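Local atomic coordinates of Endoglucanase(Endo-1,4-beta-glucanase)protein (Pseudomonas stutzeri, PDB entry 6R2J), a protein that probably hydrolyses internal beta-1,4-glucosidic bonds of cellulose and related glucans, acting as an endoglucanase. Residues Q92-R103 with G135-H146; W3-L13 with Q50-P58. All coordinates share one frame; numbering follows the deposited sequence.

How the interactions relate
Both interactions are built on the parallel barrel of a family 5 glycoside hydrolase, one at its core and one where a loop packs on it. Interaction 1 is deep core: two neighbouring strands, 93-98 and 136-140, pair through their backbones and run into loops that line the ligand pocket with polar and aromatic side chains. Interaction 2 lies about 17 Å away, centre to centre, where the loop 3-13 packs on the start of strand 54-59; it is smaller and mixes apolar contacts with a more exposed ion pair. Strand 54-59 is the next neighbour of 93-98: Ile-55 and Phe-57 probably hydrogen-bond through their backbones to Ile-95, and Leu-54 packs on Leu-137, joining the two contacts.

Interaction 1 of 2, residues Q92-R103 with G135-H146; sequences QKVILDMHNYGR and GLLGYDIMNEPH. With BGC (beta-D-glucopyranose), chain E; TRS (2-amino-2-hydroxymethyl-propane-1,3-diol), chain G.
Asn-143 lays its amide against the imidazole of His-99 with the two planes 20° apart, and its ND2 stands over the ring face 3.2 Å from His-99 CE1, a stack and not a hydrogen bond. With CG anti to the backbone N (chi1 178°), the Asn-143 amide also meets the Tyr-101 ring nearly at right angles, ND2 over its face. Asn-143 ND2 then donates to O1 of a bound Tris molecule at 3.0 Å, while OD1 accepts from Arg-56. Tris, probably from the crystallisation liquor, is also held by Tyr-101 OH at 2.7 Å from its O3 and by Glu-144 OE2 at 2.7 Å from its N. Glu-144 OE2 has a second partner in His-206.

Behind this shell, His-99 ND1 donates to the syn lone pair of Asp-97 OD2 at 2.6 Å, which limits rotation of the imidazole. Asp-97 OD1 lies 4.3 Å from Asp-140 OD2, a like-charge approach probably eased by the salt bridge from Asp-140 to Arg-56. The Arg-103 guanidinium lies flat on the His-146 ring (planes at 15°), and its NH1 binds His-146 O almost straight at 2.8 Å and also Tyr-101 O.

All this rests on parallel barrel strands 93-98 and 136-140, where a beta bulge lets Leu-137 N and, weakly, Gly-138 N share Val-94 O. Val-94 and Leu-96 face helix 74-89. The Asn-Glu-Pro sequence following strand 136-140 matches the family 5 motif that carries the acid/base, so Glu-144 probably has that role. Asn-143, Tyr-101 and Glu-144, with Glu-252 and Tyr-208, grip a small polyol-amine through polar groups, as suits a site that receives sugar hydroxyls.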
loop_
_atom_site.group_PDB
_atom_site.type_symbol
_atom_site.label_atom_id
_atom_site.label_comp_id
_atom_site.label_asym_id
_atom_site.label_seq_id
_atom_site.Cartn_x
_atom_site.Cartn_y
_atom_site.Cartn_z
ATOM N N GLN A 92 13.638 -0.767 8.691
ATOM C CA GLN A 92 12.448 -0.497 7.888
ATOM C C GLN A 92 11.170 -0.573 8.735
ATOM O O GLN A 92 11.116 -1.217 9.788
ATOM C CB GLN A 92 12.337 -1.489 6.709
ATOM C CG GLN A 92 13.408 -1.336 5.653
ATOM C CD GLN A 92 13.748 -2.612 4.906
ATOM O OE1 GLN A 92 13.538 -3.731 5.375
ATOM N NE2 GLN A 92 14.290 -2.438 3.729
ATOM N N LYS A 93 10.111 0.068 8.236
ATOM C CA LYS A 93 8.791 -0.012 8.850
ATOM C C LYS A 93 7.775 -0.379 7.773
ATOM O O LYS A 93 7.898 0.014 6.608
ATOM C CB LYS A 93 8.429 1.272 9.594
ATOM C CG LYS A 93 9.437 1.606 10.715
ATOM C CD LYS A 93 8.986 2.797 11.561
ATOM C CE LYS A 93 10.049 3.167 12.591
ATOM N NZ LYS A 93 9.765 4.423 13.361
ATOM N N VAL A 94 6.784 -1.162 8.170
ATOM C CA VAL A 94 5.925 -1.869 7.230
ATOM C C VAL A 94 4.485 -1.400 7.363
ATOM O O VAL A 94 3.970 -1.222 8.469
ATOM C CB VAL A 94 6.022 -3.396 7.460
ATOM C CG1 VAL A 94 5.054 -4.155 6.572
ATOM C CG2 VAL A 94 7.481 -3.856 7.276
ATOM N N ILE A 95 3.834 -1.246 6.218
ATOM C CA ILE A 95 2.393 -1.056 6.133
ATOM C C ILE A 95 1.804 -2.418 5.794
ATOM O O ILE A 95 1.957 -2.919 4.676
ATOM C CB ILE A 95 2.029 0.016 5.085
ATOM C CG1 ILE A 95 2.751 1.348 5.422
ATOM C CG2 ILE A 95 0.500 0.294 4.985
ATOM C CD1 ILE A 95 2.463 2.473 4.486
ATOM N N LEU A 96 1.119 -3.010 6.765
ATOM C CA LEU A 96 0.361 -4.225 6.506
ATOM C C LEU A 96 -0.917 -3.895 5.742
ATOM O O LEU A 96 -1.730 -3.085 6.188
ATOM C CB LEU A 96 0.025 -4.952 7.804
ATOM C CG LEU A 96 1.260 -5.491 8.532
ATOM C CD1 LEU A 96 0.793 -6.241 9.769
ATOM C CD2 LEU A 96 2.111 -6.378 7.659
ATOM N N ASP A 97 -1.102 -4.531 4.590
ATOM C CA ASP A 97 -2.165 -4.172 3.658
ATOM C C ASP A 97 -3.071 -5.377 3.522
ATOM O O ASP A 97 -2.653 -6.399 2.960
ATOM C CB ASP A 97 -1.530 -3.812 2.312
ATOM C CG ASP A 97 -2.455 -4.043 1.112
ATOM O OD1 ASP A 97 -3.718 -3.865 1.245
ATOM O OD2 ASP A 97 -1.845 -4.489 0.068
ATOM N N MET A 98 -4.311 -5.263 4.016
ATOM C CA MET A 98 -5.319 -6.302 3.798
ATOM C C MET A 98 -5.823 -6.149 2.361
ATOM O O MET A 98 -6.642 -5.279 2.051
ATOM C CB MET A 98 -6.460 -6.207 4.804
ATOM C CG MET A 98 -7.573 -7.204 4.522
ATOM S SD MET A 98 -8.865 -7.301 5.796
ATOM C CE MET A 98 -8.007 -7.955 7.231
ATOM N N HIS A 99 -5.323 -6.999 1.477
ATOM C CA HIS A 99 -5.383 -6.785 0.030
ATOM C C HIS A 99 -6.668 -7.398 -0.550
ATOM O O HIS A 99 -6.643 -8.265 -1.442
ATOM C CB HIS A 99 -4.147 -7.433 -0.568
ATOM C CG HIS A 99 -3.679 -6.831 -1.853
ATOM N ND1 HIS A 99 -3.158 -5.561 -1.931
ATOM C CD2 HIS A 99 -3.609 -7.345 -3.104
ATOM C CE1 HIS A 99 -2.799 -5.314 -3.178
ATOM N NE2 HIS A 99 -3.054 -6.384 -3.910
ATOM N N ASN A 100 -7.816 -6.885 -0.066
ATOM C CA ASN A 100 -9.066 -7.610 -0.230
ATOM C C ASN A 100 -10.176 -6.971 -1.068
ATOM O O ASN A 100 -11.240 -7.587 -1.203
ATOM C CB ASN A 100 -9.631 -8.003 1.143
ATOM C CG ASN A 100 -9.182 -9.380 1.587
ATOM O OD1 ASN A 100 -8.066 -9.562 1.995
ATOM N ND2 ASN A 100 -10.060 -10.358 1.477
ATOM N N TYR A 101 -9.991 -5.786 -1.629
ATOM C CA TYR A 101 -10.908 -5.277 -2.658
ATOM C C TYR A 101 -12.349 -5.105 -2.171
ATOM O O TYR A 101 -13.293 -5.216 -2.960
ATOM C CB TYR A 101 -10.895 -6.195 -3.889
ATOM C CG TYR A 101 -9.529 -6.360 -4.506
ATOM C CD1 TYR A 101 -9.000 -5.393 -5.324
ATOM C CD2 TYR A 101 -8.770 -7.465 -4.242
ATOM C CE1 TYR A 101 -7.742 -5.534 -5.855
ATOM C CE2 TYR A 101 -7.505 -7.606 -4.768
ATOM C CZ TYR A 101 -6.988 -6.639 -5.570
ATOM O OH TYR A 101 -5.722 -6.818 -6.093
ATOM N N GLY A 102 -12.536 -4.805 -0.887
ATOM C CA GLY A 102 -13.861 -4.676 -0.312
ATOM C C GLY A 102 -14.612 -5.975 -0.074
ATOM O O GLY A 102 -15.831 -5.927 0.157
ATOM N N ARG A 103 -13.930 -7.131 -0.110
ATOM C CA ARG A 103 -14.620 -8.412 -0.137
ATOM C C ARG A 103 -13.925 -9.463 0.726
ATOM O O ARG A 103 -12.716 -9.396 0.960
ATOM C CB ARG A 103 -14.745 -8.962 -1.569
ATOM C CG ARG A 103 -15.599 -8.093 -2.504
ATOM C CD ARG A 103 -15.289 -8.372 -3.982
ATOM N NE ARG A 103 -16.335 -7.849 -4.857
ATOM C CZ ARG A 103 -16.493 -6.558 -5.147
ATOM N NH1 ARG A 103 -15.666 -5.639 -4.636
ATOM N NH2 ARG A 103 -17.498 -6.171 -5.928
ATOM N N GLY A 135 8.791 -2.809 13.736
ATOM C CA GLY A 135 8.763 -2.759 12.302
ATOM C C GLY A 135 7.417 -2.443 11.725
ATOM O O GLY A 135 7.248 -2.467 10.507
ATOM N N LEU A 136 6.441 -2.132 12.563
ATOM C CA LEU A 136 5.116 -1.795 12.065
ATOM C C LEU A 136 4.980 -0.283 11.940
ATOM O O LEU A 136 5.148 0.441 12.924
ATOM C CB LEU A 136 4.022 -2.309 12.997
ATOM C CG LEU A 136 2.590 -2.000 12.564
ATOM C CD1 LEU A 136 2.138 -2.796 11.351
ATOM C CD2 LEU A 136 1.681 -2.252 13.771
ATOM N N LEU A 137 4.648 0.186 10.745
ATOM C CA LEU A 137 4.274 1.576 10.551
ATOM C C LEU A 137 2.769 1.779 10.642
ATOM O O LEU A 137 2.321 2.792 11.181
ATOM C CB LEU A 137 4.704 2.056 9.174
ATOM C CG LEU A 137 4.510 3.542 8.893
ATOM C CD1 LEU A 137 5.351 4.419 9.798
ATOM C CD2 LEU A 137 4.868 3.752 7.388
ATOM N N GLY A 138 1.967 0.869 10.098
ATOM C CA GLY A 138 0.533 1.040 10.195
ATOM C C GLY A 138 -0.237 -0.004 9.413
ATOM O O GLY A 138 0.322 -0.976 8.890
ATOM N N TYR A 139 -1.555 0.218 9.390
ATOM C CA TYR A 139 -2.522 -0.738 8.853
ATOM C C TYR A 139 -3.242 -0.119 7.660
ATOM O O TYR A 139 -4.041 0.812 7.820
ATOM C CB TYR A 139 -3.577 -1.176 9.884
ATOM C CG TYR A 139 -3.036 -1.891 11.087
ATOM C CD1 TYR A 139 -2.123 -2.933 10.934
ATOM C CD2 TYR A 139 -3.435 -1.537 12.361
ATOM C CE1 TYR A 139 -1.625 -3.584 11.995
ATOM C CE2 TYR A 139 -2.926 -2.198 13.469
ATOM C CZ TYR A 139 -2.015 -3.226 13.273
ATOM O OH TYR A 139 -1.472 -3.912 14.344
ATOM N N ASP A 140 -3.003 -0.673 6.480
ATOM C CA ASP A 140 -3.757 -0.353 5.272
ATOM C C ASP A 140 -4.927 -1.331 5.309
ATOM O O ASP A 140 -4.828 -2.486 4.894
ATOM C CB ASP A 140 -2.818 -0.498 4.081
ATOM C CG ASP A 140 -3.410 0.006 2.786
ATOM O OD1 ASP A 140 -4.662 0.148 2.690
ATOM O OD2 ASP A 140 -2.588 0.218 1.852
ATOM N N ILE A 141 -6.028 -0.868 5.910
ATOM C CA ILE A 141 -7.112 -1.772 6.266
ATOM C C ILE A 141 -7.831 -2.372 5.059
ATOM O O ILE A 141 -8.503 -3.398 5.198
ATOM C CB ILE A 141 -8.100 -1.081 7.231
ATOM C CG1 ILE A 141 -8.749 0.155 6.615
ATOM C CG2 ILE A 141 -7.407 -0.645 8.512
ATOM C CD1 ILE A 141 -9.925 0.703 7.400
ATOM N N MET A 142 -7.701 -1.797 3.867
ATOM C CA MET A 142 -8.283 -2.444 2.695
ATOM C C MET A 142 -7.639 -1.910 1.426
ATOM O O MET A 142 -7.623 -0.707 1.215
ATOM C CB MET A 142 -9.795 -2.184 2.615
ATOM C CG MET A 142 -10.534 -2.898 1.488
ATOM S SD MET A 142 -10.290 -4.677 1.574
ATOM C CE MET A 142 -10.801 -5.041 3.247
ATOM N N ASN A 143 -7.223 -2.817 0.555
ATOM C CA ASN A 143 -6.753 -2.491 -0.783
ATOM C C ASN A 143 -7.905 -2.366 -1.790
ATOM O O ASN A 143 -8.764 -3.257 -1.920
ATOM C CB ASN A 143 -5.746 -3.565 -1.238
ATOM C CG ASN A 143 -5.213 -3.340 -2.662
ATOM O OD1 ASN A 143 -4.389 -2.466 -2.863
ATOM N ND2 ASN A 143 -5.685 -4.130 -3.639
ATOM N N GLU A 144 -7.909 -1.245 -2.501
ATOM C CA GLU A 144 -8.721 -1.047 -3.701
ATOM C C GLU A 144 -10.192 -1.492 -3.587
ATOM O O GLU A 144 -10.650 -2.323 -4.379
ATOM C CB GLU A 144 -8.051 -1.628 -4.927
ATOM C CG GLU A 144 -6.724 -0.894 -5.257
ATOM C CD GLU A 144 -6.038 -1.343 -6.557
ATOM O OE1 GLU A 144 -6.531 -2.261 -7.250
ATOM O OE2 GLU A 144 -4.954 -0.771 -6.854
ATOM N N PRO A 145 -10.953 -0.899 -2.679
ATOM C CA PRO A 145 -12.409 -1.085 -2.722
ATOM C C PRO A 145 -12.957 -0.740 -4.092
ATOM O O PRO A 145 -12.571 0.254 -4.701
ATOM C CB PRO A 145 -12.947 -0.120 -1.663
ATOM C CG PRO A 145 -11.782 0.559 -1.074
ATOM C CD PRO A 145 -10.497 0.002 -1.606
ATOM N N HIS A 146 -13.884 -1.559 -4.572
ATOM C CA HIS A 146 -14.541 -1.222 -5.818
ATOM C C HIS A 146 -15.898 -1.881 -5.852
ATOM O O HIS A 146 -16.087 -2.954 -5.277
ATOM C CB HIS A 146 -13.731 -1.695 -7.026
ATOM C CG HIS A 146 -13.617 -3.187 -7.136
ATOM N ND1 HIS A 146 -14.380 -3.941 -8.000
ATOM C CD2 HIS A 146 -12.807 -4.064 -6.502
ATOM C CE1 HIS A 146 -14.032 -5.214 -7.902
ATOM N NE2 HIS A 146 -13.082 -5.314 -6.997
HETATM C C2 BGC E . -8.035 2.165 -11.105
HETATM C C3 BGC E . -7.403 2.823 -9.921
HETATM C C4 BGC E . -6.432 1.804 -9.423
HETATM C C5 BGC E . -5.784 0.911 -10.434
HETATM C C6 BGC E . -4.845 0.084 -9.609
HETATM C C1 BGC E . -7.400 1.098 -12.033
HETATM O O2 BGC E . -8.780 3.251 -11.792
HETATM O O3 BGC E . -8.349 3.158 -8.899
HETATM O O4 BGC E . -5.639 2.672 -8.647
HETATM O O5 BGC E . -6.874 0.091 -11.075
HETATM O O6 BGC E . -4.525 -1.102 -10.383
HETATM C C TRS G . -2.910 -4.062 -7.942
HETATM C C1 TRS G . -2.871 -4.386 -6.439
HETATM C C2 TRS G . -1.493 -3.995 -8.545
HETATM C C3 TRS G . -3.763 -5.117 -8.689
HETATM N N TRS G . -3.499 -2.710 -8.073
HETATM O O1 TRS G . -3.674 -3.474 -5.736
HETATM O O2 TRS G . -1.514 -3.447 -9.859
HETATM O O3 TRS G . -5.049 -5.206 -8.099
#

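Interaction 2 of 2, residues W3-L13 with Q50-P58; sequences WPVNDEGGLAL and QGIRLIRFP
A mixed apolar and charged contact joins Trp-3, Pro-4 and Ala-12 of the loop before strand 14-18 to Arg-53 and Leu-54 at the start of strand 54-59. Leu-54 points its side chain at the loop: CD1 packs 3.8 Å from Trp-3 CZ2, while CD2 comes within 3.2 Å of Leu-13 O. The indole is fixed by its own loop, since Trp-3 NE1 donates to Ala-12 O at 2.8 Å, approaching from above the carbonyl plane. Replacing the indole of Trp-3 by an alanine's methyl would probably open a gap beside Leu-54 and leave Ala-12 O without this donor. Ala-12 CB rests 3.6 Å from Arg-53 CB, and Pro-4 CB lies 4.0 Å from the same Arg-53 CB. In one of its two conformers the extended arginine passes Val-5 O, NH2 making a weakly hydrogen-bonded salt bridge, not firmly fixed, 2.8 Å from Asp-7 OD1, and NH1 binding Gly-91 O. A water bridges Asn-6 OD1 and Gly-51 O, Gly-51 closing helix 41-49 in a Schellman motif. Trp-3, Pro-4 and Leu-54 all touch Leu-137, so the loop lies against the N-terminal ends of strands 54-59 and 136-140, with Pro-279 and Ile-321 also against Trp-3.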
loop_
_atom_site.group_PDB
_atom_site.type_symbol
_atom_site.label_atom_id
_atom_site.label_comp_id
_atom_site.label_asym_id
_atom_site.label_seq_id
_atom_site.Cartn_x
_atom_site.Cartn_y
_atom_site.Cartn_z
ATOM N N TRP A 3 7.038 8.088 11.348
ATOM C CA TRP A 3 7.404 7.744 9.989
ATOM C C TRP A 3 8.907 7.492 9.908
ATOM O O TRP A 3 9.691 8.209 10.540
ATOM C CB TRP A 3 7.022 8.878 9.043
ATOM C CG TRP A 3 6.850 8.390 7.666
ATOM C CD1 TRP A 3 7.792 8.364 6.677
ATOM C CD2 TRP A 3 5.667 7.817 7.115
ATOM N NE1 TRP A 3 7.276 7.780 5.556
ATOM C CE2 TRP A 3 5.965 7.452 5.784
ATOM C CE3 TRP A 3 4.379 7.578 7.615
ATOM C CZ2 TRP A 3 5.021 6.876 4.932
ATOM C CZ3 TRP A 3 3.432 7.012 6.759
ATOM C CH2 TRP A 3 3.767 6.669 5.428
ATOM N N PRO A 4 9.338 6.484 9.153
ATOM C CA PRO A 4 10.784 6.217 9.051
ATOM C C PRO A 4 11.505 7.422 8.465
ATOM O O PRO A 4 10.938 8.183 7.673
ATOM C CB PRO A 4 10.874 4.991 8.129
ATOM C CG PRO A 4 9.530 4.926 7.432
ATOM C CD PRO A 4 8.511 5.559 8.349
ATOM N N VAL A 5 12.744 7.619 8.912
ATOM C CA VAL A 5 13.554 8.767 8.522
ATOM C C VAL A 5 14.757 8.263 7.735
ATOM O O VAL A 5 15.200 7.127 7.902
ATOM C CB VAL A 5 14.009 9.626 9.723
ATOM C CG1 VAL A 5 12.830 10.218 10.457
ATOM C CG2 VAL A 5 14.864 8.786 10.633
ATOM N N ASN A 6 15.263 9.114 6.846
ATOM C CA ASN A 6 16.491 8.840 6.122
ATOM C C ASN A 6 17.694 9.224 6.980
ATOM O O ASN A 6 17.617 10.099 7.842
ATOM C CB ASN A 6 16.539 9.641 4.822
ATOM C CG ASN A 6 15.548 9.173 3.813
ATOM O OD1 ASN A 6 14.970 8.090 3.911
ATOM N ND2 ASN A 6 15.338 10.001 2.826
ATOM N N ASP A 7 18.831 8.601 6.691
ATOM C CA ASP A 7 20.043 8.847 7.486
ATOM C C ASP A 7 20.534 10.298 7.379
ATOM O O ASP A 7 20.834 10.946 8.391
ATOM C CB ASP A 7 21.132 7.847 7.071
ATOM C CG ASP A 7 20.811 6.425 7.525
ATOM O OD1 ASP A 7 19.872 6.296 8.341
ATOM O OD2 ASP A 7 21.465 5.452 7.073
ATOM N N GLU A 8 20.640 10.822 6.170
ATOM C CA GLU A 8 21.150 12.171 5.984
ATOM C C GLU A 8 20.070 13.220 6.133
ATOM O O GLU A 8 20.271 14.345 5.672
ATOM C CB GLU A 8 21.821 12.309 4.612
ATOM C CG GLU A 8 22.868 11.222 4.326
ATOM C CD GLU A 8 23.917 11.090 5.434
ATOM O OE1 GLU A 8 24.275 9.943 5.756
ATOM O OE2 GLU A 8 24.394 12.111 5.996
ATOM N N GLY A 9 18.934 12.882 6.729
ATOM C CA GLY A 9 17.880 13.850 6.926
ATOM C C GLY A 9 16.705 13.617 5.991
ATOM O O GLY A 9 16.803 12.933 4.975
ATOM N N GLY A 10 15.576 14.193 6.346
ATOM C CA GLY A 10 14.347 13.954 5.616
ATOM C C GLY A 10 13.629 12.690 6.068
ATOM O O GLY A 10 14.021 12.009 7.051
ATOM N N LEU A 11 12.554 12.365 5.338
ATOM C CA LEU A 11 11.759 11.180 5.633
ATOM C C LEU A 11 11.977 10.100 4.581
ATOM O O LEU A 11 12.336 10.397 3.440
ATOM C CB LEU A 11 10.274 11.513 5.711
ATOM C CG LEU A 11 9.909 12.630 6.688
ATOM C CD1 LEU A 11 8.386 12.820 6.669
ATOM C CD2 LEU A 11 10.390 12.317 8.078
ATOM N N ALA A 12 11.790 8.834 4.995
ATOM C CA ALA A 12 11.744 7.697 4.064
ATOM C C ALA A 12 10.365 7.723 3.418
ATOM O O ALA A 12 9.418 7.118 3.918
ATOM C CB ALA A 12 11.997 6.364 4.755
ATOM N N LEU A 13 10.249 8.454 2.295
ATOM C CA LEU A 13 8.971 8.664 1.637
ATOM C C LEU A 13 8.670 7.576 0.619
ATOM O O LEU A 13 7.520 7.140 0.511
ATOM C CB LEU A 13 8.972 10.006 0.907
ATOM C CG LEU A 13 8.937 11.311 1.699
ATOM C CD1 LEU A 13 8.915 12.487 0.676
ATOM C CD2 LEU A 13 7.727 11.418 2.645
ATOM N N GLN A 50 19.594 -0.234 -0.689
ATOM C CA GLN A 50 19.260 0.786 -1.668
ATOM C C GLN A 50 18.716 2.060 -1.034
ATOM O O GLN A 50 18.314 2.969 -1.767
ATOM C CB GLN A 50 18.236 0.212 -2.649
ATOM C CG GLN A 50 18.656 -1.101 -3.303
ATOM C CD GLN A 50 19.873 -0.965 -4.268
ATOM O OE1 GLN A 50 19.989 0.012 -5.031
ATOM N NE2 GLN A 50 20.762 -1.966 -4.245
ATOM N N GLY A 51 18.719 2.166 0.298
ATOM C CA GLY A 51 18.225 3.349 0.972
ATOM C C GLY A 51 16.737 3.392 1.212
ATOM O O GLY A 51 16.193 4.476 1.480
ATOM N N ILE A 52 16.053 2.255 1.091
ATOM C CA ILE A 52 14.596 2.185 1.194
ATOM C C ILE A 52 14.279 1.672 2.585
ATOM O O ILE A 52 14.735 0.588 2.974
ATOM C CB ILE A 52 13.992 1.254 0.132
ATOM C CG1 ILE A 52 14.146 1.794 -1.289
ATOM C CG2 ILE A 52 12.540 1.073 0.375
ATOM C CD1 ILE A 52 13.771 0.803 -2.370
ATOM N N ARG A 53 13.474 2.448 3.314
ATOM C CA ARG A 53 13.063 2.117 4.667
ATOM C C ARG A 53 11.559 1.920 4.808
ATOM O O ARG A 53 11.083 1.641 5.918
ATOM C CB ARG A 53 13.504 3.234 5.607
ATOM C CG ARG A 53 14.968 3.263 5.869
ATOM C CD ARG A 53 15.252 4.126 7.099
ATOM N NE ARG A 53 16.685 4.248 7.293
ATOM C CZ ARG A 53 17.354 3.615 8.239
ATOM N NH1 ARG A 53 16.705 2.836 9.110
ATOM N NH2 ARG A 53 18.668 3.775 8.316
ATOM N N LEU A 54 10.804 2.053 3.721
ATOM C CA LEU A 54 9.357 1.933 3.723
ATOM C C LEU A 54 8.938 0.726 2.892
ATOM O O LEU A 54 9.396 0.551 1.754
ATOM C CB LEU A 54 8.736 3.223 3.170
ATOM C CG LEU A 54 7.219 3.374 3.088
ATOM C CD1 LEU A 54 6.685 3.470 4.515
ATOM C CD2 LEU A 54 6.783 4.545 2.231
ATOM N N ILE A 55 8.059 -0.090 3.462
ATOM C CA ILE A 55 7.562 -1.299 2.831
ATOM C C ILE A 55 6.049 -1.355 3.024
ATOM O O ILE A 55 5.545 -1.176 4.137
ATOM C CB ILE A 55 8.204 -2.557 3.444
ATOM C CG1 ILE A 55 9.729 -2.481 3.327
ATOM C CG2 ILE A 55 7.631 -3.823 2.797
ATOM C CD1 ILE A 55 10.249 -2.756 1.944
ATOM N N ARG A 56 5.330 -1.609 1.936
ATOM C CA ARG A 56 3.917 -1.950 1.984
ATOM C C ARG A 56 3.803 -3.445 1.725
ATOM O O ARG A 56 4.349 -3.953 0.738
ATOM C CB ARG A 56 3.094 -1.157 0.962
ATOM C CG ARG A 56 1.584 -1.581 0.949
ATOM C CD ARG A 56 0.846 -0.594 0.109
ATOM N NE ARG A 56 -0.603 -0.740 -0.041
ATOM C CZ ARG A 56 -1.215 -1.303 -1.074
ATOM N NH1 ARG A 56 -0.519 -1.864 -2.057
ATOM N NH2 ARG A 56 -2.536 -1.272 -1.137
ATOM N N PHE A 57 3.120 -4.155 2.608
ATOM C CA PHE A 57 3.093 -5.612 2.513
ATOM C C PHE A 57 1.681 -6.163 2.412
ATOM O O PHE A 57 0.988 -6.281 3.440
ATOM C CB PHE A 57 3.825 -6.246 3.690
ATOM C CG PHE A 57 4.018 -7.717 3.518
ATOM C CD1 PHE A 57 4.982 -8.186 2.640
ATOM C CD2 PHE A 57 3.207 -8.627 4.163
ATOM C CE1 PHE A 57 5.186 -9.550 2.429
ATOM C CE2 PHE A 57 3.380 -10.007 3.927
ATOM C CZ PHE A 57 4.384 -10.458 3.080
ATOM N N PRO A 58 1.223 -6.546 1.204
ATOM C CA PRO A 58 -0.114 -7.152 1.070
ATOM C C PRO A 58 -0.216 -8.566 1.663
ATOM O O PRO A 58 0.695 -9.398 1.547
ATOM C CB PRO A 58 -0.365 -7.161 -0.451
ATOM C CG PRO A 58 0.629 -6.161 -1.029
ATOM C CD PRO A 58 1.830 -6.211 -0.110
HETATM O O HOH W 1 14.343 6.956 1.501
#